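Local atomic coordinates of N-acetylglucosamine 2-epimerase (Xylella fastidiosa, PDB entry 3GT5), a protein that probably catalyses the isomerisation of a sugar, perhaps epimerisation at C2 of an N-acylglucosamine. Residues 17-22 against 378-383; 24-29 against 59-64; 33-38 against 55-60; 314-319 against 384-389; 340-345 against 352-357. All coordinates share one frame; numbering follows the deposited sequence.

Contact 1 (17-22 against 378-383); sequences DTMAFY and HTMGAC
M19 and M380 set their sulfurs against each other, SD to SD at 3.4 Å, with the two side chains crossing at about a right angle. M380 is extended at chi2 (-174°), which carries its sulfur well out from its own helix before the bend at chi3 brings M380 CE round, still within 3.9 Å of T18 CG2. M19, bent at both chi2 and chi3, offers its flank: M19 CG lies 3.6 Å from M380 SD, so the thioether meets a methylene as well as a sulfur. T18 meets the same methionine tip to tip, its CG2 being 3.7 Å from M380 SD. The threonine's chi1 (-57°) places that methyl anti to the backbone N and leaves OG1 beside the backbone N, where it bonds to H14 O of its own helix. A water links the two threonine hydroxyls, 2.6 Å from T18 OG1 and giving a hydrogen to T379 OG1 at 2.9 Å; the latter also bonds D376. Helix 8-22 and helix 377-387, near opposite ends of the chain, meet as neighbours in the helical barrel, while N60, Y61 and A64 of helix 51-68 pack against the two methionines.

Contact 2 (24-29 against 59-64); sequences PRCIDS and FNYAMA
The sulfur of C26 sits at the edge of the Y61 ring, close to its plane, and comes within 3.1 Å of Y61 OH. This is a cysteine sulfur-aromatic contact: C26 SG is 5.0 Å from the ring centroid and 83° off the normal, so it does not use the ring face. The approach covers the phenol end, with C26 SG also 3.8 Å from Y61 CE2. Chi1 of C26 (69°) tucks SG over the main chain, flanked by N and C, and from there it projects at the tyrosine. I27 crosses Y61 obliquely; its nearest approach is I27 CD1 to Y61 OH at 3.7 Å, with a looser apolar contact from I27 CD1 to Y61 CZ at 4.5 Å. The hydroxyl has its polar partner in H23 ND1, a hydrogen bond that helps hold the phenol end against C26 and I27. A type I turn from P24 to I27, closed by I27 N to P24 O at 3.2 Å and preceded by a cis peptide bond, presents both residues together. The whole is a loop-on-helix contact of an alpha/alpha barrel: the connection leaving helix 8-22 rests on helix 51-68.

Contact 3 (33-38 against 55-60); sequences FFHYFR and TRFVFN
F57 CB lies over one face of the F33 ring, 3.5 Å above its plane and displaced toward the rim, while the edge of the F57 ring meets F37 CE2 and H35 CD2. The two phenylalanines form an offset stack, centroids 4.9 Å apart and planes at 30°, with the side chains running antiparallel past one another. In the alpha/alpha barrel fold this is where the loop around strand 36-37 folds onto helix 51-68. Chi1 of F33 (-53°) sets its ring beside the backbone N, where its face meets F57 CB 3.8 Å from the F33 centroid and 24° off the normal, a CH-pi contact. F37 and F57 approach each other from their own segments, F37 CE2 reaching F57 CZ at 3.8 Å, and H35 CD2 stands 4.0 Å from F57 CE2. The imidazole is held through H35 ND1, bonded to H50 N. Y22 of helix 8-22 also meets both the F37 and F57 rings. One polar atom is enclosed by this packing: F34 O has no hydrogen-bond partner in the model and lies 3.4 Å from F57 CE2.

Contact 4 (314-319 against 384-389); sequences ESLAAA and HEVLNV
V386 lays its CG2 methyl against the backbone of A317, 4.2 Å from A317 CA. Chi1 of V386 (-177°) sends CG1 anti to the backbone N and leaves CG2 anti to the carbonyl carbon, the branch that does the touching. The alanine allows a close approach: A317 CA and V386 CA are only 5.9 Å apart. The end of L316 also reaches V386, L316 CD1 to V386 CG2 at 4.5 Å, a loose contact. E385 starts out toward helix 309-326, but its carboxylate turns away. There N388 ND2 donates to E385 OE2 over 3.0 Å in a nearly straight bond (171°); the acceptor lies in the amide plane, whereas the donor meets the carboxylate from above its plane. R262 of helix 247-263 forms a salt bridge to the same oxygen, so two donors grip it. V386 also packs on L11 of helix 8-22 and Y335 of helix 329-346. The close backbone approach of helices 309-326 and 377-387, allowed by A317, is plain helix-helix packing within the alpha/alpha barrel of this epimerase family.

Contact 5 (340-345 against 352-357); sequences AYAWQH and GAWYRL
The backbone of helix 329-346 widens into a pi-type turn at 342-345, and segment 352-357 passes beside it with CA separations of 8.5 Å for A342 to W354 and 8.6 Å for H345 to Y355. In the alpha/alpha barrel this is a helix end packed by the loop that follows it. A342 supplies a single methyl: its CB touches the far end of the W354 indole, 3.5 Å from W354 CH2 and 3.8 Å from W354 CZ3, approaching the ring obliquely. Chi1 of W354 (-68°) sets CG beside the backbone N, and together with chi2 (41°) it swings the six-membered ring to A342, although the CB itself does not point there. W354 NE1 is hydrogen-bonded to H14 NE2 of helix 8-22, which helps fix the rotation of the ring system, and F309 and Q312 of helix 309-326 also touch it. Y355 meets the helix differently, against main chain instead of a side chain. K364 makes a cation-pi contact with its ring. The helix carbonyl H345 O lies in the plane of the Y355 ring at its edge, 3.6 Å from CD2 and 3.8 Å from CE2 of Y355.

Contacts 2 and 3 are the closest pair, with centres 7 Å apart: both use helix 51-68, and C26 O meets F34 N at 2.8 Å, probably a hydrogen bond. Contact 1 lies about 11 Å, centre to centre, from each of these and touches both, for instance through M380 CE and N60 ND2 at 3.5 Å. It also shares helix 377-387 with contact 4, their centres about 13 Å apart, where H378 ND1 and E314 OE2 are hydrogen-bonded at 2.8 Å. T379 CG2 against W354 CD2, at 3.5 Å, connects it to contact 5. Contacts 2 and 5, with centres about 21 Å apart, do not touch. In relatives the active site lies in the pocket within the barrel; its position here is probably similar.

Contact 1 (17-22 against 378-383)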
# COMPACT_ATOMS: atom_id res chain seq x y z
N ASP A 17 -3.31 14.83 12.44
CA ASP A 17 -4.72 15.11 12.12
C ASP A 17 -5.47 13.82 11.69
O ASP A 17 -6.60 13.52 12.10
CB ASP A 17 -4.86 16.13 11.00
CG ASP A 17 -4.37 17.55 11.37
OD1 ASP A 17 -4.27 17.93 12.55
OD2 ASP A 17 -4.08 18.30 10.42
N THR A 18 -4.82 13.02 10.86
CA THR A 18 -5.43 11.76 10.41
C THR A 18 -5.55 10.75 11.56
O THR A 18 -6.54 10.08 11.74
CB THR A 18 -4.64 11.20 9.24
OG1 THR A 18 -4.60 12.18 8.19
CG2 THR A 18 -5.24 9.88 8.75
N MET A 19 -4.53 10.68 12.42
CA MET A 19 -4.63 9.84 13.61
C MET A 19 -5.79 10.27 14.52
O MET A 19 -6.46 9.41 15.08
CB MET A 19 -3.33 9.79 14.40
CG MET A 19 -2.17 9.08 13.69
SD MET A 19 -2.46 7.29 13.39
CE MET A 19 -2.54 6.66 15.07
N ALA A 20 -6.05 11.57 14.60
CA ALA A 20 -7.16 12.07 15.40
C ALA A 20 -8.52 11.64 14.84
O ALA A 20 -9.45 11.47 15.60
CB ALA A 20 -7.07 13.62 15.59
N PHE A 21 -8.63 11.40 13.53
CA PHE A 21 -9.86 10.85 12.95
C PHE A 21 -10.13 9.42 13.47
O PHE A 21 -11.25 9.06 13.88
CB PHE A 21 -9.80 10.83 11.40
CG PHE A 21 -10.96 10.16 10.77
CD1 PHE A 21 -12.15 10.84 10.62
CD2 PHE A 21 -10.92 8.84 10.38
CE1 PHE A 21 -13.22 10.24 10.06
CE2 PHE A 21 -12.02 8.24 9.82
CZ PHE A 21 -13.17 8.94 9.65
N TYR A 22 -9.10 8.57 13.43
CA TYR A 22 -9.28 7.14 13.70
C TYR A 22 -9.19 6.81 15.20
O TYR A 22 -9.81 5.88 15.65
CB TYR A 22 -8.19 6.33 12.99
CG TYR A 22 -8.39 6.23 11.52
CD1 TYR A 22 -7.61 6.99 10.64
CD2 TYR A 22 -9.38 5.39 10.98
CE1 TYR A 22 -7.82 6.96 9.26
CE2 TYR A 22 -9.55 5.30 9.56
CZ TYR A 22 -8.79 6.09 8.74
OH TYR A 22 -8.94 6.02 7.37
N HIS A 378 -1.98 4.52 3.26
CA HIS A 378 -1.32 5.10 2.12
C HIS A 378 -0.98 6.58 2.34
O HIS A 378 0.09 7.02 1.88
CB HIS A 378 -2.16 5.06 0.84
CG HIS A 378 -2.22 3.74 0.17
ND1 HIS A 378 -1.20 3.25 -0.61
CD2 HIS A 378 -3.22 2.83 0.10
CE1 HIS A 378 -1.57 2.09 -1.13
NE2 HIS A 378 -2.79 1.81 -0.71
N THR A 379 -1.86 7.35 3.00
CA THR A 379 -1.62 8.78 3.10
C THR A 379 -0.63 9.12 4.22
O THR A 379 0.32 9.88 4.04
CB THR A 379 -2.95 9.54 3.25
OG1 THR A 379 -3.59 9.13 4.47
CG2 THR A 379 -3.82 9.18 2.08
N MET A 380 -0.86 8.55 5.39
CA MET A 380 0.11 8.66 6.49
C MET A 380 1.44 8.03 6.15
O MET A 380 2.50 8.60 6.44
CB MET A 380 -0.44 8.07 7.78
CG MET A 380 -1.57 8.90 8.48
SD MET A 380 -2.14 8.30 10.13
CE MET A 380 -3.03 6.80 9.57
N GLY A 381 1.41 6.88 5.50
CA GLY A 381 2.64 6.23 5.01
C GLY A 381 3.48 7.08 4.05
O GLY A 381 4.71 7.08 4.13
N ALA A 382 2.82 7.77 3.13
CA ALA A 382 3.48 8.70 2.27
C ALA A 382 4.16 9.81 3.07
O ALA A 382 5.30 10.19 2.77
CB ALA A 382 2.49 9.30 1.24
N CYS A 383 3.48 10.33 4.08
CA CYS A 383 4.05 11.40 4.92
C CYS A 383 5.24 10.88 5.74
O CYS A 383 6.26 11.55 5.85
CB CYS A 383 3.00 11.99 5.86
SG CYS A 383 1.76 12.92 4.91
O HOH W 1 -2.98 11.31 6.29

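Contact 2 (24-29 against 59-64)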
# COMPACT_ATOMS: atom_id res chain seq x y z
N PRO A 24 -9.59 7.46 19.24
CA PRO A 24 -9.63 6.04 19.56
C PRO A 24 -10.87 5.28 19.02
O PRO A 24 -11.10 4.11 19.36
CB PRO A 24 -9.65 6.06 21.08
CG PRO A 24 -10.62 7.19 21.35
CD PRO A 24 -10.22 8.26 20.31
N ARG A 25 -11.64 5.91 18.15
CA ARG A 25 -12.91 5.34 17.71
C ARG A 25 -12.80 4.03 16.91
O ARG A 25 -13.74 3.23 16.89
CB ARG A 25 -13.71 6.36 16.91
CG ARG A 25 -14.30 7.44 17.79
CD ARG A 25 -14.97 8.55 17.00
NE ARG A 25 -14.08 9.09 15.96
CZ ARG A 25 -14.42 10.05 15.12
NH1 ARG A 25 -13.55 10.49 14.20
NH2 ARG A 25 -15.62 10.61 15.21
N CYS A 26 -11.63 3.79 16.29
CA CYS A 26 -11.44 2.57 15.51
C CYS A 26 -11.23 1.31 16.36
O CYS A 26 -11.31 0.20 15.82
CB CYS A 26 -10.26 2.72 14.52
SG CYS A 26 -8.64 2.83 15.33
N ILE A 27 -10.96 1.46 17.65
CA ILE A 27 -10.58 0.33 18.52
C ILE A 27 -11.82 -0.39 19.04
O ILE A 27 -12.74 0.22 19.65
CB ILE A 27 -9.67 0.79 19.68
CG1 ILE A 27 -8.33 1.36 19.16
CG2 ILE A 27 -9.46 -0.34 20.68
CD1 ILE A 27 -7.60 2.15 20.19
N ASP A 28 -11.90 -1.68 18.76
CA ASP A 28 -12.96 -2.51 19.27
C ASP A 28 -12.39 -3.24 20.47
O ASP A 28 -11.54 -4.12 20.31
CB ASP A 28 -13.42 -3.48 18.20
CG ASP A 28 -14.63 -4.30 18.61
OD1 ASP A 28 -15.07 -4.23 19.78
OD2 ASP A 28 -15.13 -5.05 17.74
N SER A 29 -12.86 -2.89 21.67
CA SER A 29 -12.42 -3.52 22.91
C SER A 29 -12.69 -5.02 22.91
O SER A 29 -11.98 -5.75 23.58
CB SER A 29 -13.10 -2.88 24.14
OG SER A 29 -14.51 -2.96 24.04
N PHE A 59 0.13 -1.09 11.09
CA PHE A 59 1.08 -0.14 10.50
C PHE A 59 0.81 1.30 10.99
O PHE A 59 1.75 1.98 11.41
CB PHE A 59 1.07 -0.25 8.95
CG PHE A 59 1.83 0.81 8.24
CD1 PHE A 59 3.10 0.54 7.76
CD2 PHE A 59 1.26 2.06 7.98
CE1 PHE A 59 3.82 1.50 7.06
CE2 PHE A 59 1.99 3.06 7.28
CZ PHE A 59 3.27 2.76 6.82
N ASN A 60 -0.44 1.77 10.88
CA ASN A 60 -0.87 3.14 11.24
C ASN A 60 -0.30 3.43 12.63
O ASN A 60 0.35 4.45 12.87
CB ASN A 60 -2.40 3.25 11.44
CG ASN A 60 -3.22 3.40 10.16
OD1 ASN A 60 -2.74 3.22 9.04
ND2 ASN A 60 -4.52 3.79 10.36
N TYR A 61 -0.59 2.54 13.55
CA TYR A 61 -0.27 2.84 14.95
C TYR A 61 1.20 2.65 15.24
O TYR A 61 1.78 3.43 16.04
CB TYR A 61 -1.12 1.97 15.85
CG TYR A 61 -2.53 2.48 16.13
CD1 TYR A 61 -2.73 3.53 17.01
CD2 TYR A 61 -3.65 1.85 15.59
CE1 TYR A 61 -3.97 4.01 17.29
CE2 TYR A 61 -4.93 2.28 15.89
CZ TYR A 61 -5.07 3.39 16.74
OH TYR A 61 -6.32 3.84 17.11
N ALA A 62 1.83 1.64 14.62
CA ALA A 62 3.30 1.47 14.79
C ALA A 62 4.09 2.64 14.29
O ALA A 62 4.95 3.11 14.99
CB ALA A 62 3.78 0.18 14.14
N MET A 63 3.81 3.13 13.07
CA MET A 63 4.55 4.24 12.52
C MET A 63 4.26 5.53 13.34
O MET A 63 5.16 6.33 13.58
CB MET A 63 4.22 4.39 11.03
CG MET A 63 4.64 3.16 10.20
SD MET A 63 6.43 2.75 10.18
CE MET A 63 6.95 4.19 9.29
N ALA A 64 3.03 5.71 13.80
CA ALA A 64 2.70 6.82 14.70
C ALA A 64 3.42 6.75 16.05
O ALA A 64 3.92 7.76 16.52
CB ALA A 64 1.22 6.95 14.89

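Contact 3 (33-38 against 55-60)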
# COMPACT_ATOMS: atom_id res chain seq x y z
N PHE A 33 -10.00 -3.87 15.26
CA PHE A 33 -10.48 -2.55 14.91
C PHE A 33 -11.75 -2.65 14.08
O PHE A 33 -11.95 -3.65 13.36
CB PHE A 33 -9.41 -1.80 14.11
CG PHE A 33 -8.08 -1.74 14.77
CD1 PHE A 33 -7.80 -0.81 15.78
CD2 PHE A 33 -7.10 -2.65 14.44
CE1 PHE A 33 -6.50 -0.77 16.38
CE2 PHE A 33 -5.86 -2.63 15.07
CZ PHE A 33 -5.57 -1.68 16.04
N PHE A 34 -12.59 -1.62 14.16
CA PHE A 34 -13.70 -1.47 13.23
C PHE A 34 -13.09 -1.04 11.88
O PHE A 34 -12.09 -0.30 11.83
CB PHE A 34 -14.70 -0.42 13.72
CG PHE A 34 -15.26 -0.72 15.07
CD1 PHE A 34 -16.17 -1.78 15.24
CD2 PHE A 34 -14.88 0.03 16.17
CE1 PHE A 34 -16.70 -2.07 16.51
CE2 PHE A 34 -15.40 -0.28 17.44
CZ PHE A 34 -16.31 -1.33 17.59
N HIS A 35 -13.70 -1.49 10.79
CA HIS A 35 -13.12 -1.30 9.45
C HIS A 35 -13.94 -0.44 8.47
O HIS A 35 -13.51 -0.24 7.34
CB HIS A 35 -12.83 -2.67 8.82
CG HIS A 35 -11.79 -3.46 9.56
ND1 HIS A 35 -11.51 -4.77 9.27
CD2 HIS A 35 -10.97 -3.11 10.58
CE1 HIS A 35 -10.55 -5.20 10.06
NE2 HIS A 35 -10.18 -4.20 10.85
N TYR A 36 -15.10 0.07 8.89
CA TYR A 36 -15.97 0.83 7.99
C TYR A 36 -16.40 2.14 8.66
O TYR A 36 -17.13 2.12 9.67
CB TYR A 36 -17.20 -0.00 7.62
CG TYR A 36 -16.93 -1.22 6.74
CD1 TYR A 36 -17.11 -1.17 5.36
CD2 TYR A 36 -16.54 -2.42 7.30
CE1 TYR A 36 -16.90 -2.28 4.56
CE2 TYR A 36 -16.31 -3.54 6.51
CZ TYR A 36 -16.51 -3.46 5.14
OH TYR A 36 -16.31 -4.57 4.38
N PHE A 37 -15.89 3.26 8.14
CA PHE A 37 -16.12 4.58 8.72
C PHE A 37 -16.72 5.56 7.73
O PHE A 37 -16.28 5.70 6.56
CB PHE A 37 -14.82 5.23 9.21
CG PHE A 37 -14.01 4.39 10.16
CD1 PHE A 37 -13.99 4.68 11.51
CD2 PHE A 37 -13.22 3.33 9.71
CE1 PHE A 37 -13.25 3.92 12.38
CE2 PHE A 37 -12.47 2.57 10.60
CZ PHE A 37 -12.49 2.85 11.92
N ARG A 38 -17.73 6.30 8.20
CA ARG A 38 -18.24 7.44 7.48
C ARG A 38 -17.34 8.68 7.61
O ARG A 38 -16.41 8.70 8.42
CB ARG A 38 -19.64 7.83 8.00
CG ARG A 38 -20.68 6.77 7.84
CD ARG A 38 -22.09 7.30 8.21
NE ARG A 38 -23.05 6.21 8.11
CZ ARG A 38 -23.43 5.42 9.12
NH1 ARG A 38 -22.95 5.56 10.35
NH2 ARG A 38 -24.31 4.45 8.88
N THR A 55 -4.43 -5.57 9.31
CA THR A 55 -2.98 -5.38 9.21
C THR A 55 -2.56 -3.91 9.02
O THR A 55 -1.58 -3.44 9.63
CB THR A 55 -2.42 -6.28 8.11
OG1 THR A 55 -3.11 -6.02 6.87
CG2 THR A 55 -2.53 -7.76 8.49
N ARG A 56 -3.27 -3.18 8.16
CA ARG A 56 -2.90 -1.79 7.89
C ARG A 56 -3.03 -0.93 9.15
O ARG A 56 -2.25 -0.01 9.35
CB ARG A 56 -3.74 -1.20 6.74
CG ARG A 56 -3.20 -1.64 5.37
CD ARG A 56 -4.05 -1.10 4.25
NE ARG A 56 -3.57 -1.56 2.95
CZ ARG A 56 -4.09 -1.16 1.78
NH1 ARG A 56 -5.03 -0.23 1.76
NH2 ARG A 56 -3.60 -1.62 0.63
N PHE A 57 -4.03 -1.20 9.99
CA PHE A 57 -4.15 -0.43 11.24
C PHE A 57 -2.97 -0.68 12.19
O PHE A 57 -2.58 0.19 12.93
CB PHE A 57 -5.42 -0.75 11.99
CG PHE A 57 -6.60 0.11 11.64
CD1 PHE A 57 -6.58 1.48 11.90
CD2 PHE A 57 -7.75 -0.46 11.11
CE1 PHE A 57 -7.69 2.27 11.58
CE2 PHE A 57 -8.87 0.34 10.80
CZ PHE A 57 -8.82 1.70 11.04
N VAL A 58 -2.39 -1.88 12.18
CA VAL A 58 -1.14 -2.11 12.93
C VAL A 58 -0.02 -1.21 12.41
O VAL A 58 0.70 -0.60 13.19
CB VAL A 58 -0.71 -3.58 12.83
CG1 VAL A 58 0.74 -3.82 13.36
CG2 VAL A 58 -1.68 -4.45 13.56
N PHE A 59 0.13 -1.09 11.09
CA PHE A 59 1.08 -0.14 10.50
C PHE A 59 0.81 1.30 10.99
O PHE A 59 1.75 1.98 11.41
CB PHE A 59 1.07 -0.25 8.95
CG PHE A 59 1.83 0.81 8.24
CD1 PHE A 59 3.10 0.54 7.76
CD2 PHE A 59 1.26 2.06 7.98
CE1 PHE A 59 3.82 1.50 7.06
CE2 PHE A 59 1.99 3.06 7.28
CZ PHE A 59 3.27 2.76 6.82
N ASN A 60 -0.44 1.77 10.88
CA ASN A 60 -0.87 3.14 11.24
C ASN A 60 -0.30 3.43 12.63
O ASN A 60 0.35 4.45 12.87
CB ASN A 60 -2.40 3.25 11.44
CG ASN A 60 -3.22 3.40 10.16
OD1 ASN A 60 -2.74 3.22 9.04
ND2 ASN A 60 -4.52 3.79 10.36

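Contact 4 (314-319 against 384-389)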
# COMPACT_ATOMS: atom_id res chain seq x y z
N GLU A 314 0.82 8.12 -3.15
CA GLU A 314 1.99 7.32 -3.55
C GLU A 314 2.85 8.16 -4.50
O GLU A 314 4.09 8.09 -4.49
CB GLU A 314 1.57 6.01 -4.24
CG GLU A 314 0.95 4.99 -3.29
CD GLU A 314 1.89 4.49 -2.19
OE1 GLU A 314 3.14 4.45 -2.39
OE2 GLU A 314 1.40 4.12 -1.10
N SER A 315 2.16 8.98 -5.33
CA SER A 315 2.84 9.78 -6.28
C SER A 315 3.63 10.91 -5.64
O SER A 315 4.74 11.23 -6.08
CB SER A 315 1.88 10.28 -7.37
OG SER A 315 1.31 9.18 -8.04
N LEU A 316 3.08 11.56 -4.63
CA LEU A 316 3.85 12.62 -3.96
C LEU A 316 5.01 12.05 -3.16
O LEU A 316 6.04 12.68 -3.06
CB LEU A 316 2.94 13.58 -3.14
CG LEU A 316 2.17 13.05 -1.97
CD1 LEU A 316 3.01 13.02 -0.72
CD2 LEU A 316 0.81 13.84 -1.70
N ALA A 317 4.88 10.83 -2.63
CA ALA A 317 5.99 10.22 -1.90
C ALA A 317 7.11 9.90 -2.88
O ALA A 317 8.30 10.24 -2.63
CB ALA A 317 5.50 8.94 -1.15
N ALA A 318 6.76 9.32 -4.04
CA ALA A 318 7.72 9.07 -5.10
C ALA A 318 8.41 10.38 -5.57
O ALA A 318 9.59 10.38 -5.73
CB ALA A 318 7.04 8.36 -6.28
N ALA A 319 7.64 11.45 -5.76
CA ALA A 319 8.18 12.74 -6.24
C ALA A 319 9.21 13.29 -5.27
O ALA A 319 10.26 13.73 -5.69
CB ALA A 319 7.05 13.74 -6.49
N HIS A 384 5.12 9.68 6.27
CA HIS A 384 6.25 9.08 7.01
C HIS A 384 7.43 8.89 6.09
O HIS A 384 8.59 9.11 6.49
CB HIS A 384 5.90 7.72 7.64
CG HIS A 384 4.93 7.78 8.78
ND1 HIS A 384 5.24 8.37 9.99
CD2 HIS A 384 3.68 7.28 8.92
CE1 HIS A 384 4.22 8.22 10.83
NE2 HIS A 384 3.25 7.58 10.20
N GLU A 385 7.17 8.49 4.85
CA GLU A 385 8.24 8.31 3.89
C GLU A 385 8.91 9.66 3.55
O GLU A 385 10.12 9.72 3.50
CB GLU A 385 7.79 7.63 2.58
CG GLU A 385 8.98 7.14 1.72
CD GLU A 385 9.96 6.27 2.53
OE1 GLU A 385 9.52 5.26 3.16
OE2 GLU A 385 11.17 6.66 2.57
N VAL A 386 8.14 10.72 3.35
CA VAL A 386 8.73 12.02 3.04
C VAL A 386 9.55 12.50 4.22
O VAL A 386 10.61 13.13 4.01
CB VAL A 386 7.72 13.07 2.62
CG1 VAL A 386 8.44 14.41 2.24
CG2 VAL A 386 6.88 12.54 1.44
N LEU A 387 9.12 12.16 5.44
CA LEU A 387 9.89 12.52 6.64
C LEU A 387 11.30 11.89 6.66
O LEU A 387 12.18 12.42 7.32
CB LEU A 387 9.16 12.17 7.93
CG LEU A 387 8.02 13.17 8.23
CD1 LEU A 387 7.05 12.63 9.27
CD2 LEU A 387 8.56 14.63 8.54
N ASN A 388 11.51 10.80 5.94
CA ASN A 388 12.85 10.22 5.79
C ASN A 388 13.84 11.04 4.95
O ASN A 388 15.04 10.76 4.99
CB ASN A 388 12.77 8.82 5.18
CG ASN A 388 12.23 7.79 6.14
OD1 ASN A 388 12.33 7.93 7.35
ND2 ASN A 388 11.62 6.72 5.58
N VAL A 389 13.38 12.03 4.18
CA VAL A 389 14.27 12.80 3.33
C VAL A 389 14.25 14.29 3.62
O VAL A 389 14.86 15.04 2.89
CB VAL A 389 14.00 12.58 1.80
CG1 VAL A 389 14.15 11.09 1.43
CG2 VAL A 389 12.60 13.11 1.39

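Contact 5 (340-345 against 352-357)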
# COMPACT_ATOMS: atom_id res chain seq x y z
N ALA A 340 -1.11 20.34 -3.55
CA ALA A 340 -2.09 21.41 -3.73
C ALA A 340 -3.43 20.84 -4.12
O ALA A 340 -4.47 21.24 -3.59
CB ALA A 340 -1.62 22.41 -4.75
N TYR A 341 -3.43 19.88 -5.06
CA TYR A 341 -4.67 19.16 -5.39
C TYR A 341 -5.31 18.42 -4.19
O TYR A 341 -6.50 18.53 -3.88
CB TYR A 341 -4.41 18.17 -6.51
CG TYR A 341 -5.63 17.36 -6.78
CD1 TYR A 341 -6.72 17.91 -7.44
CD2 TYR A 341 -5.75 16.07 -6.31
CE1 TYR A 341 -7.86 17.19 -7.63
CE2 TYR A 341 -6.91 15.34 -6.48
CZ TYR A 341 -7.97 15.91 -7.14
OH TYR A 341 -9.17 15.21 -7.32
N ALA A 342 -4.49 17.63 -3.53
CA ALA A 342 -4.96 16.85 -2.39
C ALA A 342 -5.47 17.75 -1.28
O ALA A 342 -6.51 17.50 -0.72
CB ALA A 342 -3.82 15.94 -1.90
N TRP A 343 -4.74 18.79 -0.95
CA TRP A 343 -5.19 19.71 0.11
C TRP A 343 -6.52 20.40 -0.20
O TRP A 343 -7.37 20.52 0.66
CB TRP A 343 -4.11 20.75 0.38
CG TRP A 343 -4.26 21.41 1.67
CD1 TRP A 343 -4.58 22.72 1.88
CD2 TRP A 343 -4.05 20.84 2.97
NE1 TRP A 343 -4.58 23.00 3.23
CE2 TRP A 343 -4.29 21.86 3.92
CE3 TRP A 343 -3.72 19.55 3.41
CZ2 TRP A 343 -4.22 21.62 5.32
CZ3 TRP A 343 -3.66 19.32 4.80
CH2 TRP A 343 -3.91 20.35 5.73
N GLN A 344 -6.71 20.77 -1.46
CA GLN A 344 -7.92 21.47 -1.87
C GLN A 344 -9.10 20.51 -1.97
O GLN A 344 -10.24 20.89 -1.65
CB GLN A 344 -7.71 22.22 -3.20
CG GLN A 344 -8.97 22.93 -3.71
CD GLN A 344 -9.44 24.02 -2.76
OE1 GLN A 344 -8.63 24.84 -2.29
NE2 GLN A 344 -10.74 24.03 -2.46
N HIS A 345 -8.88 19.28 -2.46
CA HIS A 345 -10.01 18.39 -2.76
C HIS A 345 -10.18 17.09 -1.98
O HIS A 345 -11.29 16.58 -1.86
CB HIS A 345 -9.99 18.04 -4.25
CG HIS A 345 -10.17 19.23 -5.15
ND1 HIS A 345 -9.13 19.82 -5.84
CD2 HIS A 345 -11.27 19.97 -5.44
CE1 HIS A 345 -9.59 20.87 -6.51
NE2 HIS A 345 -10.88 20.97 -6.28
N GLY A 352 -10.87 15.29 9.29
CA GLY A 352 -9.54 14.69 9.12
C GLY A 352 -9.61 13.41 8.30
O GLY A 352 -10.70 12.84 8.08
N ALA A 353 -8.41 13.00 7.83
CA ALA A 353 -8.21 11.82 6.98
C ALA A 353 -8.66 12.24 5.58
O ALA A 353 -9.15 13.35 5.40
CB ALA A 353 -8.95 10.61 7.52
N TRP A 354 -8.43 11.39 4.58
CA TRP A 354 -8.75 11.72 3.21
C TRP A 354 -10.03 11.03 2.77
O TRP A 354 -10.39 9.95 3.27
CB TRP A 354 -7.63 11.23 2.26
CG TRP A 354 -6.27 11.91 2.34
CD1 TRP A 354 -5.57 12.31 3.46
CD2 TRP A 354 -5.38 12.15 1.23
NE1 TRP A 354 -4.36 12.80 3.12
CE2 TRP A 354 -4.20 12.71 1.76
CE3 TRP A 354 -5.46 11.93 -0.13
CZ2 TRP A 354 -3.14 13.09 0.95
CZ3 TRP A 354 -4.41 12.29 -0.93
CH2 TRP A 354 -3.27 12.87 -0.40
N TYR A 355 -10.75 11.66 1.83
CA TYR A 355 -11.83 10.96 1.15
C TYR A 355 -11.23 9.84 0.33
O TYR A 355 -10.09 9.97 -0.09
CB TYR A 355 -12.63 11.88 0.25
CG TYR A 355 -13.17 13.09 0.98
CD1 TYR A 355 -13.98 12.94 2.08
CD2 TYR A 355 -12.86 14.37 0.55
CE1 TYR A 355 -14.48 14.07 2.77
CE2 TYR A 355 -13.34 15.51 1.21
CZ TYR A 355 -14.16 15.32 2.33
OH TYR A 355 -14.65 16.42 3.00
N ARG A 356 -11.96 8.74 0.13
CA ARG A 356 -11.42 7.64 -0.68
C ARG A 356 -11.30 8.01 -2.18
O ARG A 356 -10.27 7.77 -2.80
CB ARG A 356 -12.20 6.35 -0.49
CG ARG A 356 -11.62 5.13 -1.22
CD ARG A 356 -12.36 3.85 -0.92
NE ARG A 356 -13.61 3.76 -1.70
CZ ARG A 356 -13.73 3.22 -2.91
NH1 ARG A 356 -14.92 3.22 -3.51
NH2 ARG A 356 -12.69 2.66 -3.54
N LEU A 357 -12.33 8.61 -2.76
CA LEU A 357 -12.29 8.97 -4.15
C LEU A 357 -13.27 10.08 -4.48
O LEU A 357 -14.18 10.36 -3.71
CB LEU A 357 -12.56 7.74 -5.02
CG LEU A 357 -14.02 7.30 -5.17
CD1 LEU A 357 -14.12 6.21 -6.28
CD2 LEU A 357 -14.54 6.79 -3.86